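Local atomic coordinates of putative electron transport related protein (Corynebacterium diphtheriae, PDB entry 4PQ1), a protein that probably carries out thiol-disulfide exchange as a DsbF homologue with a thioredoxin-like fold and a CxxC disulfide. Residues 127-130 / 136-139; 119-124 / 140-145; 46-51 / 152-157; 67-72 / 77-82. All coordinates share one frame; numbering follows the deposited sequence.

Contact 1 of 4, residues 127-130 / 136-139; sequences TTIV and RPAA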
loop_
_atom_site.group_PDB
_atom_site.type_symbol
_atom_site.label_atom_id
_atom_site.label_comp_id
_atom_site.label_asym_id
_atom_site.label_seq_id
_atom_site.Cartn_x
_atom_site.Cartn_y
_atom_site.Cartn_z
ATOM N N THR A 127 -2.728 -6.199 2.344
ATOM C CA THR A 127 -3.747 -5.146 2.418
ATOM C C THR A 127 -3.342 -4.103 1.401
ATOM O O THR A 127 -2.148 -3.789 1.265
ATOM C CB THR A 127 -3.855 -4.500 3.820
ATOM O OG1 THR A 127 -4.454 -5.429 4.734
ATOM C CG2 THR A 127 -4.715 -3.159 3.794
ATOM N N THR A 128 -4.319 -3.580 0.671
ATOM C CA THR A 128 -4.034 -2.515 -0.272
ATOM C C THR A 128 -4.896 -1.295 0.003
ATOM O O THR A 128 -6.123 -1.395 0.104
ATOM C CB THR A 128 -4.248 -2.961 -1.719
ATOM O OG1 THR A 128 -3.348 -4.027 -2.016
ATOM C CG2 THR A 128 -3.976 -1.802 -2.665
ATOM N N ILE A 129 -4.252 -0.144 0.137
ATOM C CA ILE A 129 -4.989 1.097 0.339
ATOM C C ILE A 129 -4.719 2.085 -0.784
ATOM O O ILE A 129 -3.571 2.459 -1.029
ATOM C CB ILE A 129 -4.643 1.741 1.675
ATOM C CG1 ILE A 129 -4.944 0.757 2.809
ATOM C CG2 ILE A 129 -5.441 3.047 1.838
ATOM C CD1 ILE A 129 -4.481 1.219 4.157
ATOM N N VAL A 130 -5.781 2.499 -1.471
ATOM C CA VAL A 130 -5.631 3.486 -2.539
ATOM C C VAL A 130 -5.895 4.871 -1.955
ATOM O O VAL A 130 -7.001 5.148 -1.516
ATOM C CB VAL A 130 -6.590 3.224 -3.722
ATOM C CG1 VAL A 130 -6.317 4.204 -4.836
ATOM C CG2 VAL A 130 -6.441 1.790 -4.247
ATOM N N ARG A 136 -5.841 10.512 1.094
ATOM C CA ARG A 136 -6.966 10.060 1.901
ATOM C C ARG A 136 -7.426 8.761 1.300
ATOM O O ARG A 136 -7.523 8.659 0.084
ATOM C CB ARG A 136 -8.131 11.081 1.887
ATOM C CG ARG A 136 -7.721 12.539 1.999
ATOM C CD ARG A 136 -8.922 13.491 1.831
ATOM N NE ARG A 136 -9.546 13.410 0.509
ATOM C CZ ARG A 136 -10.659 14.067 0.166
ATOM N NH1 ARG A 136 -11.266 14.848 1.052
ATOM N NH2 ARG A 136 -11.171 13.947 -1.054
ATOM N N PRO A 137 -7.710 7.758 2.132
ATOM C CA PRO A 137 -8.079 6.518 1.448
ATOM C C PRO A 137 -9.393 6.645 0.678
ATOM O O PRO A 137 -10.371 7.177 1.187
ATOM C CB PRO A 137 -8.183 5.507 2.595
ATOM C CG PRO A 137 -7.218 6.019 3.614
ATOM C CD PRO A 137 -7.374 7.527 3.548
ATOM N N ALA A 138 -9.378 6.176 -0.565
ATOM C CA ALA A 138 -10.573 6.087 -1.392
ATOM C C ALA A 138 -11.092 4.660 -1.365
ATOM O O ALA A 138 -12.261 4.395 -1.649
ATOM C CB ALA A 138 -10.262 6.516 -2.808
ATOM N N ALA A 139 -10.193 3.730 -1.043
ATOM C CA ALA A 139 -10.540 2.319 -0.998
ATOM C C ALA A 139 -9.553 1.576 -0.106
ATOM O O ALA A 139 -8.354 1.849 -0.137
ATOM C CB ALA A 139 -10.553 1.725 -2.407
#
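A classic beta bulge interrupts the hairpin of strands 127-131 and 137-141: Ala-138 and Ala-139 both lie across from Val-130. The two amide-carbonyl links that define it use both polar backbone atoms of Val-130. Its N gives a hydrogen bond of 3.0 Å to Ala-139 O, while its O accepts Ala-138 N at 2.8 Å in a nearly straight bond (173° at the hydrogen). The extra residue thus falls between the two bonds. On one face of the sheet the CB atoms of Val-130 and Ala-139 stand 4.4 Å apart, and helix 147-156 covers Val-130 there with Leu-150, Val-153 and Ile-154. The other face holds Ile-129 and Pro-137, whose side chains run alongside each other. With CG1 of Ile-129 anti to its carbonyl carbon (chi1 -58°), the CG2 branch is the one that meets the proline ring, 3.8 Å from Pro-137 CB. Val-120 packs on Ile-129 and Phe-3 on Pro-137, so this side is buried too. Two CA-H...O contacts accompany the pairing: Ile-129 CA lies 3.5 Å from Ala-139 O, and Pro-137 CA lies 3.4 Å from Val-130 O.

Contact 2 of 4, residues 119-124 / 140-145; sequences GVPASV and VFLREV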
loop_
_atom_site.group_PDB
_atom_site.type_symbol
_atom_site.label_atom_id
_atom_site.label_comp_id
_atom_site.label_asym_id
_atom_site.label_seq_id
_atom_site.Cartn_x
_atom_site.Cartn_y
_atom_site.Cartn_z
ATOM N N GLY A 119 -5.392 2.443 12.034
ATOM C CA GLY A 119 -5.749 1.195 12.685
ATOM C C GLY A 119 -6.240 0.125 11.733
ATOM O O GLY A 119 -7.087 -0.698 12.082
ATOM N N VAL A 120 -5.737 0.166 10.509
ATOM C CA VAL A 120 -5.903 -0.944 9.578
ATOM C C VAL A 120 -5.367 -2.222 10.253
ATOM O O VAL A 120 -4.341 -2.175 10.934
ATOM C CB VAL A 120 -5.186 -0.625 8.245
ATOM C CG1 VAL A 120 -4.567 -1.843 7.655
ATOM C CG2 VAL A 120 -6.169 -0.003 7.251
ATOM N N PRO A 121 -6.085 -3.350 10.116
ATOM C CA PRO A 121 -5.714 -4.584 10.839
ATOM C C PRO A 121 -4.309 -5.086 10.491
ATOM O O PRO A 121 -4.086 -5.424 9.331
ATOM C CB PRO A 121 -6.767 -5.607 10.377
ATOM C CG PRO A 121 -7.862 -4.805 9.741
ATOM C CD PRO A 121 -7.239 -3.548 9.220
ATOM N N ALA A 122 -3.384 -5.135 11.456
ATOM C CA ALA A 122 -2.019 -5.625 11.188
ATOM C C ALA A 122 -2.007 -7.113 10.879
ATOM O O ALA A 122 -1.025 -7.649 10.346
ATOM C CB ALA A 122 -1.078 -5.333 12.376
ATOM N N SER A 123 -3.096 -7.786 11.221
ATOM C CA SER A 123 -3.233 -9.206 10.939
ATOM C C SER A 123 -3.399 -9.506 9.446
ATOM O O SER A 123 -3.157 -10.619 9.011
ATOM C CB SER A 123 -4.432 -9.757 11.690
ATOM O OG SER A 123 -5.582 -9.022 11.314
ATOM N N VAL A 124 -3.834 -8.523 8.664
ATOM C CA VAL A 124 -4.241 -8.793 7.291
ATOM C C VAL A 124 -3.151 -8.438 6.294
ATOM O O VAL A 124 -2.847 -7.274 6.085
ATOM C CB VAL A 124 -5.531 -8.028 6.931
ATOM C CG1 VAL A 124 -5.991 -8.351 5.496
ATOM C CG2 VAL A 124 -6.641 -8.343 7.952
ATOM N N VAL A 140 -10.066 0.656 0.704
ATOM C CA VAL A 140 -9.220 -0.269 1.446
ATOM C C VAL A 140 -9.594 -1.708 1.120
ATOM O O VAL A 140 -10.756 -2.096 1.228
ATOM C CB VAL A 140 -9.321 -0.052 2.967
ATOM C CG1 VAL A 140 -8.422 -1.072 3.717
ATOM C CG2 VAL A 140 -8.976 1.405 3.322
ATOM N N PHE A 141 -8.604 -2.493 0.713
ATOM C CA PHE A 141 -8.820 -3.887 0.343
ATOM C C PHE A 141 -8.170 -4.816 1.354
ATOM O O PHE A 141 -6.943 -4.822 1.489
ATOM C CB PHE A 141 -8.255 -4.177 -1.052
ATOM C CG PHE A 141 -8.982 -3.471 -2.169
ATOM C CD1 PHE A 141 -10.126 -4.021 -2.723
ATOM C CD2 PHE A 141 -8.504 -2.268 -2.682
ATOM C CE1 PHE A 141 -10.796 -3.374 -3.752
ATOM C CE2 PHE A 141 -9.169 -1.624 -3.706
ATOM C CZ PHE A 141 -10.320 -2.176 -4.247
ATOM N N LEU A 142 -8.990 -5.591 2.067
ATOM C CA LEU A 142 -8.494 -6.534 3.069
ATOM C C LEU A 142 -8.407 -7.928 2.449
ATOM O O LEU A 142 -8.908 -8.917 2.986
ATOM C CB LEU A 142 -9.399 -6.542 4.303
ATOM C CG LEU A 142 -9.605 -5.150 4.926
ATOM C CD1 LEU A 142 -10.612 -5.206 6.068
ATOM C CD2 LEU A 142 -8.273 -4.533 5.382
ATOM N N ARG A 143 -7.756 -7.980 1.300
ATOM C CA ARG A 143 -7.702 -9.165 0.495
ATOM C C ARG A 143 -6.697 -8.895 -0.590
ATOM O O ARG A 143 -6.332 -7.745 -0.816
ATOM C CB ARG A 143 -9.069 -9.516 -0.096
ATOM C CG ARG A 143 -9.686 -8.423 -0.954
ATOM C CD ARG A 143 -10.772 -9.007 -1.844
ATOM N NE ARG A 143 -11.495 -8.007 -2.622
ATOM C CZ ARG A 143 -11.203 -7.670 -3.872
ATOM N NH1 ARG A 143 -10.189 -8.249 -4.497
ATOM N NH2 ARG A 143 -11.928 -6.756 -4.504
ATOM N N GLU A 144 -6.203 -9.972 -1.199
ATOM C CA GLU A 144 -5.474 -9.889 -2.445
ATOM C C GLU A 144 -6.309 -9.112 -3.481
ATOM O O GLU A 144 -7.542 -9.247 -3.522
ATOM C CB GLU A 144 -5.159 -11.304 -2.947
ATOM C CG GLU A 144 -4.345 -11.349 -4.218
ATOM C CD GLU A 144 -3.932 -12.775 -4.611
ATOM O OE1 GLU A 144 -3.314 -12.913 -5.696
ATOM O OE2 GLU A 144 -4.235 -13.739 -3.852
ATOM N N VAL A 145 -5.647 -8.296 -4.300
ATOM C CA VAL A 145 -6.334 -7.540 -5.343
ATOM C C VAL A 145 -5.776 -7.876 -6.720
ATOM O O VAL A 145 -4.625 -8.291 -6.831
ATOM C CB VAL A 145 -6.203 -6.014 -5.141
ATOM C CG1 VAL A 145 -7.086 -5.543 -4.006
ATOM C CG2 VAL A 145 -4.741 -5.612 -4.908
#
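Leu-142, just past the end of strand 137-141, meets the loop 119-124 at both ends of its side chain. Its CB lies 4.0 Å from Val-124 CG1, and that same methyl also rests 3.9 Å from Leu-142 O, so one branch of the valine covers the root of the leucine. From CB the chain turns with CG anti to the carbonyl carbon (chi1 -55°), which carries the branched end along the loop toward Pro-121. There CD2 reaches the proline ring, 4.1 Å from Pro-121 CD, the two side chains standing roughly perpendicular. Pro-121 and Val-124 present themselves together because they begin and end a type I beta turn, closed by a hydrogen bond of 3.2 Å from Val-124 N to Pro-121 O. Two residues earlier, on the strand, Val-140 CG1 touches Val-120 CG2 at 4.3 Å, a looser apolar meeting set deeper in the protein. Phe-5 of the N-terminal part packs on both Pro-121 and Leu-142, whereas Ile-129 of strand 127-131 lies against Val-120 and Val-140; the connection between helix 113-116 and strand 127-131 is thereby laid over the sheet, on the face turned away from helix 147-156.

Contact 3 of 4, residues 46-51 / 152-157; sequences IVVLNA and KVIDSL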
loop_
_atom_site.group_PDB
_atom_site.type_symbol
_atom_site.label_atom_id
_atom_site.label_comp_id
_atom_site.label_asym_id
_atom_site.label_seq_id
_atom_site.Cartn_x
_atom_site.Cartn_y
_atom_site.Cartn_z
ATOM N N ILE A 46 -1.312 10.446 -6.595
ATOM C CA ILE A 46 -2.014 9.246 -6.165
ATOM C C ILE A 46 -1.007 8.237 -5.587
ATOM O O ILE A 46 0.109 8.102 -6.094
ATOM C CB ILE A 46 -2.788 8.607 -7.328
ATOM C CG1 ILE A 46 -3.895 9.540 -7.813
ATOM C CG2 ILE A 46 -3.383 7.270 -6.918
ATOM C CD1 ILE A 46 -4.615 8.996 -9.028
ATOM N N VAL A 47 -1.388 7.563 -4.507
ATOM C CA VAL A 47 -0.492 6.631 -3.854
ATOM C C VAL A 47 -1.218 5.341 -3.478
ATOM O O VAL A 47 -2.221 5.363 -2.742
ATOM C CB VAL A 47 0.146 7.237 -2.593
ATOM C CG1 VAL A 47 0.948 6.178 -1.869
ATOM C CG2 VAL A 47 1.047 8.428 -2.956
ATOM N N VAL A 48 -0.713 4.220 -3.996
ATOM C CA VAL A 48 -1.269 2.921 -3.648
ATOM C C VAL A 48 -0.355 2.208 -2.659
ATOM O O VAL A 48 0.751 1.787 -3.017
ATOM C CB VAL A 48 -1.479 2.037 -4.896
ATOM C CG1 VAL A 48 -2.077 0.701 -4.503
ATOM C CG2 VAL A 48 -2.384 2.742 -5.889
ATOM N N LEU A 49 -0.822 2.094 -1.414
ATOM C CA LEU A 49 -0.089 1.397 -0.342
ATOM C C LEU A 49 -0.436 -0.076 -0.309
ATOM O O LEU A 49 -1.616 -0.453 -0.355
ATOM C CB LEU A 49 -0.419 1.995 1.030
ATOM C CG LEU A 49 -0.199 3.470 1.285
ATOM C CD1 LEU A 49 -0.909 3.833 2.573
ATOM C CD2 LEU A 49 1.292 3.738 1.369
ATOM N N ASN A 50 0.590 -0.906 -0.184
ATOM C CA ASN A 50 0.412 -2.346 -0.162
ATOM C C ASN A 50 1.321 -2.980 0.870
ATOM O O ASN A 50 2.549 -2.850 0.801
ATOM C CB ASN A 50 0.678 -2.935 -1.547
ATOM C CG ASN A 50 0.618 -4.440 -1.557
ATOM O OD1 ASN A 50 1.650 -5.094 -1.622
ATOM N ND2 ASN A 50 -0.588 -5.002 -1.479
ATOM N N ALA A 51 0.704 -3.622 1.858
ATOM C CA ALA A 51 1.438 -4.377 2.869
ATOM C C ALA A 51 1.675 -5.791 2.358
ATOM O O ALA A 51 0.737 -6.476 1.932
ATOM C CB ALA A 51 0.682 -4.402 4.177
ATOM N N LYS A 152 -9.802 0.510 -11.400
ATOM C CA LYS A 152 -11.154 1.015 -11.335
ATOM C C LYS A 152 -11.275 2.133 -10.321
ATOM O O LYS A 152 -11.900 3.158 -10.597
ATOM C CB LYS A 152 -12.132 -0.107 -11.004
ATOM C CG LYS A 152 -12.419 -0.988 -12.195
ATOM C CD LYS A 152 -13.560 -1.947 -11.920
ATOM C CE LYS A 152 -13.984 -2.648 -13.204
ATOM N NZ LYS A 152 -15.088 -3.627 -12.985
ATOM N N VAL A 153 -10.668 1.942 -9.157
ATOM C CA VAL A 153 -10.622 2.993 -8.164
ATOM C C VAL A 153 -9.786 4.141 -8.693
ATOM O O VAL A 153 -10.194 5.307 -8.606
ATOM C CB VAL A 153 -10.022 2.536 -6.832
ATOM C CG1 VAL A 153 -10.048 3.710 -5.834
ATOM C CG2 VAL A 153 -10.776 1.325 -6.290
ATOM N N ILE A 154 -8.616 3.808 -9.232
ATOM C CA ILE A 154 -7.690 4.822 -9.747
ATOM C C ILE A 154 -8.429 5.783 -10.668
ATOM O O ILE A 154 -8.418 6.990 -10.446
ATOM C CB ILE A 154 -6.492 4.198 -10.510
ATOM C CG1 ILE A 154 -5.552 3.457 -9.550
ATOM C CG2 ILE A 154 -5.699 5.273 -11.250
ATOM C CD1 ILE A 154 -4.987 4.345 -8.471
ATOM N N ASP A 155 -9.108 5.229 -11.668
ATOM C CA ASP A 155 -9.839 6.021 -12.645
ATOM C C ASP A 155 -10.883 6.967 -12.024
ATOM O O ASP A 155 -11.073 8.088 -12.492
ATOM C CB ASP A 155 -10.507 5.088 -13.649
ATOM C CG ASP A 155 -9.516 4.494 -14.625
ATOM O OD1 ASP A 155 -8.398 5.050 -14.735
ATOM O OD2 ASP A 155 -9.850 3.487 -15.287
ATOM N N SER A 156 -11.553 6.520 -10.967
ATOM C CA SER A 156 -12.573 7.330 -10.318
ATOM C C SER A 156 -11.983 8.560 -9.631
ATOM O O SER A 156 -12.709 9.490 -9.287
ATOM C CB SER A 156 -13.355 6.490 -9.305
ATOM O OG SER A 156 -12.655 6.347 -8.080
ATOM N N LEU A 157 -10.669 8.576 -9.442
ATOM C CA LEU A 157 -10.012 9.697 -8.769
ATOM C C LEU A 157 -9.592 10.770 -9.762
ATOM O O LEU A 157 -10.383 11.182 -10.611
ATOM C CB LEU A 157 -8.792 9.214 -7.987
ATOM C CG LEU A 157 -9.028 8.206 -6.862
ATOM C CD1 LEU A 157 -7.695 7.741 -6.320
ATOM C CD2 LEU A 157 -9.875 8.806 -5.748
#
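The delta methyl of Ile-154 is where helix 152-156 presses most closely on strand 46-51. Ile-154 CD1 sits 3.7 Å from Ile-46 CG2 and 4.0 Å from Val-48 CG2, so a single methyl tip touches two side chains that are two residues apart on the strand and project from the same face. The CB of Ile-154 is not aimed at the strand; the bend at its second torsion (chi2 -59°) swings CD1 in. Ile-154 lies oblique to Ile-46 and at about a right angle to Val-48. Leu-73 of helix 63-73 touches all three residues, and Val-130 of strand 127-131 also packs on Ile-154, which makes this a buried apolar cluster. Here the C-terminal helix of the thioredoxin-like fold lies over the central sheet beside helix 63-73, both on one face of it. Toward the chain end the packing slackens. Leu-157, the last modelled residue, is exposed, yet its CB points to the strand and its CD1 comes within 4.3 Å of Ile-46 CD1. It also touches Arg-21, Asp-132 and Ala-138. On the outer side Ser-156 turns its hydroxyl back to the helix, giving a hydrogen bond to Val-153 O at 2.7 Å from OG; the donor lies in the carbonyl plane on a lone pair. The backbone bond from Leu-157 N to Val-153 O is weak, at 3.4 Å, while Leu-157 N lies 2.9 Å from Ile-154 O. Asp-155 projects away from the strand and hydrogen-bonds the hydroxyl of Tyr-72.

Contact 4 of 4, residues 67-72 / 77-82; sequences QEVHEY and GTVVGI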
loop_
_atom_site.group_PDB
_atom_site.type_symbol
_atom_site.label_atom_id
_atom_site.label_comp_id
_atom_site.label_asym_id
_atom_site.label_seq_id
_atom_site.Cartn_x
_atom_site.Cartn_y
_atom_site.Cartn_z
ATOM N N GLN A 67 2.725 -4.331 -9.856
ATOM C CA GLN A 67 3.712 -3.759 -10.768
ATOM C C GLN A 67 2.992 -3.088 -11.926
ATOM O O GLN A 67 3.385 -2.022 -12.393
ATOM C CB GLN A 67 4.684 -4.831 -11.295
ATOM C CG GLN A 67 5.807 -4.263 -12.176
ATOM C CD GLN A 67 6.636 -3.207 -11.456
ATOM O OE1 GLN A 67 6.763 -3.230 -10.229
ATOM N NE2 GLN A 67 7.210 -2.285 -12.214
ATOM N N GLU A 68 1.922 -3.722 -12.377
ATOM C CA GLU A 68 1.155 -3.229 -13.504
ATOM C C GLU A 68 0.540 -1.865 -13.180
ATOM O O GLU A 68 0.713 -0.893 -13.921
ATOM C CB GLU A 68 0.075 -4.246 -13.852
ATOM C CG GLU A 68 -0.683 -3.968 -15.114
ATOM C CD GLU A 68 -1.714 -5.041 -15.368
ATOM O OE1 GLU A 68 -1.419 -6.230 -15.086
ATOM O OE2 GLU A 68 -2.821 -4.689 -15.832
ATOM N N VAL A 69 -0.159 -1.813 -12.050
ATOM C CA VAL A 69 -0.752 -0.589 -11.512
ATOM C C VAL A 69 0.281 0.513 -11.357
ATOM O O VAL A 69 0.030 1.653 -11.727
ATOM C CB VAL A 69 -1.420 -0.855 -10.146
ATOM C CG1 VAL A 69 -1.925 0.440 -9.517
ATOM C CG2 VAL A 69 -2.562 -1.836 -10.299
ATOM N N HIS A 70 1.447 0.172 -10.819
ATOM C CA HIS A 70 2.515 1.157 -10.646
ATOM C C HIS A 70 2.863 1.819 -11.963
ATOM O O HIS A 70 2.997 3.042 -12.050
ATOM C CB HIS A 70 3.763 0.519 -10.064
ATOM C CG HIS A 70 4.886 1.483 -9.859
ATOM N ND1 HIS A 70 4.829 2.507 -8.940
ATOM C CD2 HIS A 70 6.096 1.584 -10.456
ATOM C CE1 HIS A 70 5.948 3.204 -8.987
ATOM N NE2 HIS A 70 6.738 2.663 -9.899
ATOM N N GLU A 71 2.998 0.990 -12.989
ATOM C CA GLU A 71 3.268 1.466 -14.330
ATOM C C GLU A 71 2.095 2.263 -14.900
ATOM O O GLU A 71 2.305 3.249 -15.588
ATOM C CB GLU A 71 3.591 0.290 -15.241
ATOM C CG GLU A 71 4.892 -0.395 -14.880
ATOM C CD GLU A 71 5.143 -1.624 -15.722
ATOM O OE1 GLU A 71 4.198 -2.078 -16.404
ATOM O OE2 GLU A 71 6.281 -2.138 -15.702
ATOM N N TYR A 72 0.872 1.822 -14.622
ATOM C CA TYR A 72 -0.323 2.480 -15.139
ATOM C C TYR A 72 -0.438 3.896 -14.571
ATOM O O TYR A 72 -0.886 4.812 -15.258
ATOM C CB TYR A 72 -1.572 1.655 -14.804
ATOM C CG TYR A 72 -2.899 2.275 -15.219
ATOM C CD1 TYR A 72 -3.556 3.188 -14.397
ATOM C CD2 TYR A 72 -3.509 1.924 -16.421
ATOM C CE1 TYR A 72 -4.787 3.751 -14.771
ATOM C CE2 TYR A 72 -4.736 2.478 -16.805
ATOM C CZ TYR A 72 -5.364 3.386 -15.978
ATOM O OH TYR A 72 -6.569 3.928 -16.360
ATOM N N GLY A 77 1.327 9.141 -10.149
ATOM C CA GLY A 77 1.477 8.541 -8.836
ATOM C C GLY A 77 2.439 7.373 -8.755
ATOM O O GLY A 77 3.360 7.253 -9.562
ATOM N N THR A 78 2.209 6.505 -7.774
ATOM C CA THR A 78 3.161 5.459 -7.428
ATOM C C THR A 78 2.525 4.408 -6.527
ATOM O O THR A 78 1.580 4.696 -5.787
ATOM C CB THR A 78 4.398 6.040 -6.697
ATOM O OG1 THR A 78 5.426 5.048 -6.618
ATOM C CG2 THR A 78 4.039 6.458 -5.273
ATOM N N VAL A 79 3.043 3.185 -6.592
ATOM C CA VAL A 79 2.774 2.200 -5.554
ATOM C C VAL A 79 3.865 2.362 -4.499
ATOM O O VAL A 79 5.005 2.686 -4.829
ATOM C CB VAL A 79 2.757 0.752 -6.109
ATOM C CG1 VAL A 79 2.563 -0.264 -4.984
ATOM C CG2 VAL A 79 1.653 0.598 -7.169
ATOM N N VAL A 80 3.505 2.194 -3.234
ATOM C CA VAL A 80 4.492 2.113 -2.154
ATOM C C VAL A 80 4.239 0.884 -1.304
ATOM O O VAL A 80 3.182 0.746 -0.702
ATOM C CB VAL A 80 4.464 3.344 -1.247
ATOM C CG1 VAL A 80 5.419 3.129 -0.074
ATOM C CG2 VAL A 80 4.846 4.574 -2.037
ATOM N N GLY A 81 5.203 -0.027 -1.264
ATOM C CA GLY A 81 5.014 -1.252 -0.521
ATOM C C GLY A 81 5.325 -1.033 0.935
ATOM O O GLY A 81 6.146 -0.185 1.302
ATOM N N ILE A 82 4.655 -1.798 1.779
ATOM C CA ILE A 82 4.999 -1.820 3.192
ATOM C C ILE A 82 5.353 -3.268 3.537
ATOM O O ILE A 82 4.480 -4.103 3.766
ATOM C CB ILE A 82 3.845 -1.288 4.067
ATOM C CG1 ILE A 82 3.518 0.152 3.670
ATOM C CG2 ILE A 82 4.184 -1.371 5.553
ATOM C CD1 ILE A 82 2.340 0.727 4.404
#
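Val-69 is the first residue of helix 67-72 to meet strand 77-82, its CG1 lying 4.3 Å from Val-79 CG2; it also packs on Leu-150 of helix 147-156. His-70 follows and carries most of the contact. Its CB rests against Val-79 CG2 at 3.6 Å, and with CG anti to the backbone N (chi1 -180°) the imidazole runs alongside Thr-78 and turns an edge to the strand. ND1 accepts the backbone N-H of Val-79 at 3.0 Å in a practically straight bond (178°), with the donor in the ring plane, an arrangement consistent with ND1 bearing no proton. Since Thr-78 and Val-80 pair through their backbones with strand 46-52, the amide of Val-79 faces the other edge of the strand, where the histidine gives it a partner; farther on, Gly-81 pairs with Pro-104. At the same ring edge CE1 lies 3.0 Å from Thr-78 OG1. That hydroxyl donates to Val-79 O at 3.0 Å from OG1, coming from above the carbonyl plane. Tyr-103 meets the His-70 ring with the planes inclined. Tyr-72, last in the segment, turns to Ile-151 and Ile-154 instead. The axes of helix segment 67-72 and strand segment 77-82 approach to 7.0 Å and run roughly antiparallel, at 151°. Helix 63-73 lies between the parallel neighbours 46-52 and 77-83 in chain order, so the contact forms the second half of the beta-alpha-beta crossover typical of the thioredoxin fold.

From the N terminus, strand segment 46-51 opens contact 3, the widest loop, which the chain closes only at its C-terminal helix. Within it the chain first makes contact 4, a short helix-to-strand return that ends before contacts 2 and 1 begin. Residues 119-124 then open contact 2, and inside that loop the hairpin of contact 1 opens and closes; contact 2 shuts immediately afterwards, at 140-145. The order is thus 3 around 4 and 2, with 1 inside 2, and none cross. Strand 46-52 stands between strands 77-83 and 127-131, joining the parallel crossover of contact 4 to the antiparallel hairpin of contact 1, while contact 3 lays helix 147-156 against strand 46-52.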